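Local coordinates for protein chaperone CupB2 (Pseudomonas aeruginosa, PDB 3Q48) that probably acts as a periplasmic chaperone that helps pilus subunits fold during the assembly of Cup fimbriae, at residues 95-100 with 116-121. Sequence-based numbering, arbitrary orientation.
Sequences AVLRIA and LNILEV
L97 and I118 meet methyl to methyl, CD1 of L97 lying 3.5 Å from CD1 of I118. The two side chains point at each other and touch at their tips. In L97, CG sits beside the backbone N (chi1 -51°), and the extended chi2 of 172° carries CD1 on toward I118. In I118, CG1 is anti to the carbonyl carbon and lies beside the backbone N, and CD1 at its end meets L97.

I99 and L116 make the second apolar pair. CD1 of I99 is 4.0 Å from CD2 of L116, and these side chains slant across one another. Both pairs are purely apolar, and no hydrogen bond links the two segments. The CA atoms of L97 and I118 are 10.3 Å apart, and those of I99 and L116 are 9.5 Å apart. This spacing fits layers packed through side chains, not paired strands.

The contact belongs to the core of the N-terminal immunoglobulin-like domain of a PapD-type chaperone. Strands 93-101 and 112-121 face each other across the two layers of the beta sandwich. Residues of other strands add to the core: L48 touches both L97 and L116, A62 touches both L97 and I118, and F140 packs on I118.

Two polar neighbours in these strands have partners of their own. R98, which does not touch 116-121, forms a salt bridge with E45 of strand 45-52. N117 makes no contact with 95-100. Its side chain is buried and held by hydrogen bonds from R137 and R139 to OD1 and from ND2 to D65.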
ATOM      1  N   ALA A  95     -11.881  -3.028 -17.518  1.00 29.55           N
ATOM      2  CA  ALA A  95     -10.936  -2.281 -18.319  1.00 29.76           C
ATOM      3  C   ALA A  95      -9.534  -2.485 -17.806  1.00 28.97           C
ATOM      4  O   ALA A  95      -9.324  -3.014 -16.729  1.00 28.98           O
ATOM      5  CB  ALA A  95     -11.294  -0.808 -18.339  1.00 30.10           C
ATOM      6  N   VAL A  96      -8.570  -2.060 -18.596  1.00 29.24           N
ATOM      7  CA  VAL A  96      -7.190  -2.253 -18.280  1.00 28.95           C
ATOM      8  C   VAL A  96      -6.583  -0.866 -18.213  1.00 29.65           C
ATOM      9  O   VAL A  96      -6.691  -0.077 -19.181  1.00 30.23           O
ATOM     10  CB  VAL A  96      -6.472  -3.015 -19.415  1.00 30.23           C
ATOM     11  CG1 VAL A  96      -4.956  -3.153 -19.083  1.00 29.24           C
ATOM     12  CG2 VAL A  96      -7.135  -4.394 -19.697  1.00 29.61           C
ATOM     13  N   LEU A  97      -5.942  -0.556 -17.089  1.00 28.45           N
ATOM     14  CA  LEU A  97      -5.281   0.740 -16.966  1.00 28.48           C
ATOM     15  C   LEU A  97      -3.817   0.476 -17.071  1.00 28.14           C
ATOM     16  O   LEU A  97      -3.343  -0.568 -16.623  1.00 27.56           O
ATOM     17  CB  LEU A  97      -5.545   1.415 -15.622  1.00 27.98           C
ATOM     18  CG  LEU A  97      -6.967   1.569 -15.115  1.00 29.29           C
ATOM     19  CD1 LEU A  97      -6.847   2.070 -13.714  1.00 28.71           C
ATOM     20  CD2 LEU A  97      -7.850   2.524 -15.987  1.00 29.09           C
ATOM     21  N   ARG A  98      -3.100   1.438 -17.634  1.00 28.09           N
ATOM     22  CA  ARG A  98      -1.708   1.285 -17.898  1.00 27.89           C
ATOM     23  C   ARG A  98      -0.966   2.355 -17.154  1.00 27.42           C
ATOM     24  O   ARG A  98      -1.200   3.534 -17.366  1.00 26.82           O
ATOM     25  CB  ARG A  98      -1.483   1.369 -19.405  1.00 28.64           C
ATOM     26  CG  ARG A  98      -0.164   0.911 -19.837  1.00 31.95           C
ATOM     27  CD  ARG A  98      -0.041   1.051 -21.306  1.00 40.91           C
ATOM     28  NE  ARG A  98      -0.628  -0.120 -21.944  1.00 47.08           N
ATOM     29  CZ  ARG A  98      -0.133  -1.362 -21.857  1.00 49.05           C
ATOM     30  NH1 ARG A  98       0.962  -1.621 -21.144  1.00 49.19           N
ATOM     31  NH2 ARG A  98      -0.745  -2.361 -22.474  1.00 49.54           N
ATOM     32  N   ILE A  99      -0.077   1.927 -16.257  1.00 28.26           N
ATOM     33  CA  ILE A  99       0.811   2.841 -15.484  1.00 28.52           C
ATOM     34  C   ILE A  99       2.249   2.891 -16.020  1.00 28.93           C
ATOM     35  O   ILE A  99       2.941   1.880 -16.009  1.00 28.86           O
ATOM     36  CB  ILE A  99       0.817   2.460 -14.023  1.00 27.41           C
ATOM     37  CG1 ILE A  99      -0.642   2.402 -13.520  1.00 27.49           C
ATOM     38  CG2 ILE A  99       1.684   3.471 -13.231  1.00 29.71           C
ATOM     39  CD1 ILE A  99      -0.808   1.761 -12.142  1.00 27.64           C
ATOM     40  N   ALA A 100       2.670   4.064 -16.504  1.00 30.14           N
ATOM     41  CA  ALA A 100       4.045   4.302 -17.069  1.00 31.46           C
ATOM     42  C   ALA A 100       4.914   5.200 -16.207  1.00 32.20           C
ATOM     43  O   ALA A 100       4.456   6.226 -15.754  1.00 31.15           O
ATOM     44  CB  ALA A 100       3.975   4.885 -18.485  1.00 32.07           C
ATOM     45  N   LEU A 116      -2.472   5.320  -6.081  1.00 21.16           N
ATOM     46  CA  LEU A 116      -3.348   5.276  -7.240  1.00 21.02           C
ATOM     47  C   LEU A 116      -4.747   5.539  -6.759  1.00 21.24           C
ATOM     48  O   LEU A 116      -5.194   4.919  -5.774  1.00 19.39           O
ATOM     49  CB  LEU A 116      -3.291   3.921  -7.921  1.00 20.78           C
ATOM     50  CG  LEU A 116      -4.182   3.663  -9.115  1.00 21.51           C
ATOM     51  CD1 LEU A 116      -3.984   4.653 -10.262  1.00 19.32           C
ATOM     52  CD2 LEU A 116      -3.890   2.235  -9.558  1.00 24.75           C
ATOM     53  N   ASN A 117      -5.406   6.515  -7.396  1.00 22.12           N
ATOM     54  CA  ASN A 117      -6.812   6.804  -7.098  1.00 23.13           C
ATOM     55  C   ASN A 117      -7.691   6.311  -8.271  1.00 24.09           C
ATOM     56  O   ASN A 117      -7.308   6.448  -9.435  1.00 24.13           O
ATOM     57  CB  ASN A 117      -7.039   8.275  -6.920  1.00 23.62           C
ATOM     58  CG  ASN A 117      -6.240   8.870  -5.816  1.00 25.20           C
ATOM     59  OD1 ASN A 117      -6.657   8.844  -4.655  1.00 28.27           O
ATOM     60  ND2 ASN A 117      -5.106   9.497  -6.173  1.00 23.25           N
ATOM     61  N   ILE A 118      -8.851   5.737  -7.963  1.00 25.38           N
ATOM     62  CA  ILE A 118      -9.822   5.335  -8.985  1.00 26.67           C
ATOM     63  C   ILE A 118     -11.121   5.921  -8.547  1.00 27.95           C
ATOM     64  O   ILE A 118     -11.570   5.657  -7.447  1.00 28.45           O
ATOM     65  CB  ILE A 118     -10.022   3.822  -9.063  1.00 26.87           C
ATOM     66  CG1 ILE A 118      -8.696   3.054  -9.387  1.00 28.10           C
ATOM     67  CG2 ILE A 118     -11.284   3.455  -9.950  1.00 25.81           C
ATOM     68  CD1 ILE A 118      -8.013   3.356 -10.707  1.00 28.54           C
ATOM     69  N   LEU A 119     -11.732   6.722  -9.402  1.00 29.57           N
ATOM     70  CA  LEU A 119     -13.014   7.324  -9.092  1.00 31.63           C
ATOM     71  C   LEU A 119     -14.055   6.854 -10.107  1.00 33.43           C
ATOM     72  O   LEU A 119     -13.845   6.943 -11.357  1.00 32.55           O
ATOM     73  CB  LEU A 119     -12.889   8.844  -9.129  1.00 31.95           C
ATOM     74  CG  LEU A 119     -14.086   9.670  -8.693  1.00 33.98           C
ATOM     75  CD1 LEU A 119     -14.596   9.254  -7.336  1.00 34.80           C
ATOM     76  CD2 LEU A 119     -13.707  11.128  -8.643  1.00 37.16           C
ATOM     77  N   GLU A 120     -15.153   6.335  -9.558  1.00 35.24           N
ATOM     78  CA  GLU A 120     -16.283   5.858 -10.345  1.00 38.54           C
ATOM     79  C   GLU A 120     -17.286   6.996 -10.460  1.00 40.01           C
ATOM     80  O   GLU A 120     -17.751   7.536  -9.468  1.00 40.89           O
ATOM     81  CB  GLU A 120     -16.903   4.621  -9.683  1.00 38.94           C
ATOM     82  CG  GLU A 120     -18.047   3.959 -10.496  1.00 45.58           C
ATOM     83  CD  GLU A 120     -19.051   3.144  -9.616  1.00 51.84           C
ATOM     84  OE1 GLU A 120     -18.650   2.102  -9.034  1.00 50.32           O
ATOM     85  OE2 GLU A 120     -20.253   3.542  -9.529  1.00 54.18           O
ATOM     86  N   VAL A 121     -17.571   7.408 -11.674  1.00 41.68           N
ATOM     87  CA  VAL A 121     -18.526   8.477 -11.891  1.00 44.40           C
ATOM     88  C   VAL A 121     -19.591   7.707 -12.656  1.00 47.09           C
ATOM     89  O   VAL A 121     -19.538   7.595 -13.883  1.00 46.62           O
ATOM     90  CB  VAL A 121     -17.931   9.583 -12.785  1.00 44.28           C
ATOM     91  CG1 VAL A 121     -18.892  10.747 -12.881  1.00 43.78           C
ATOM     92  CG2 VAL A 121     -16.572  10.020 -12.292  1.00 42.03           C
TER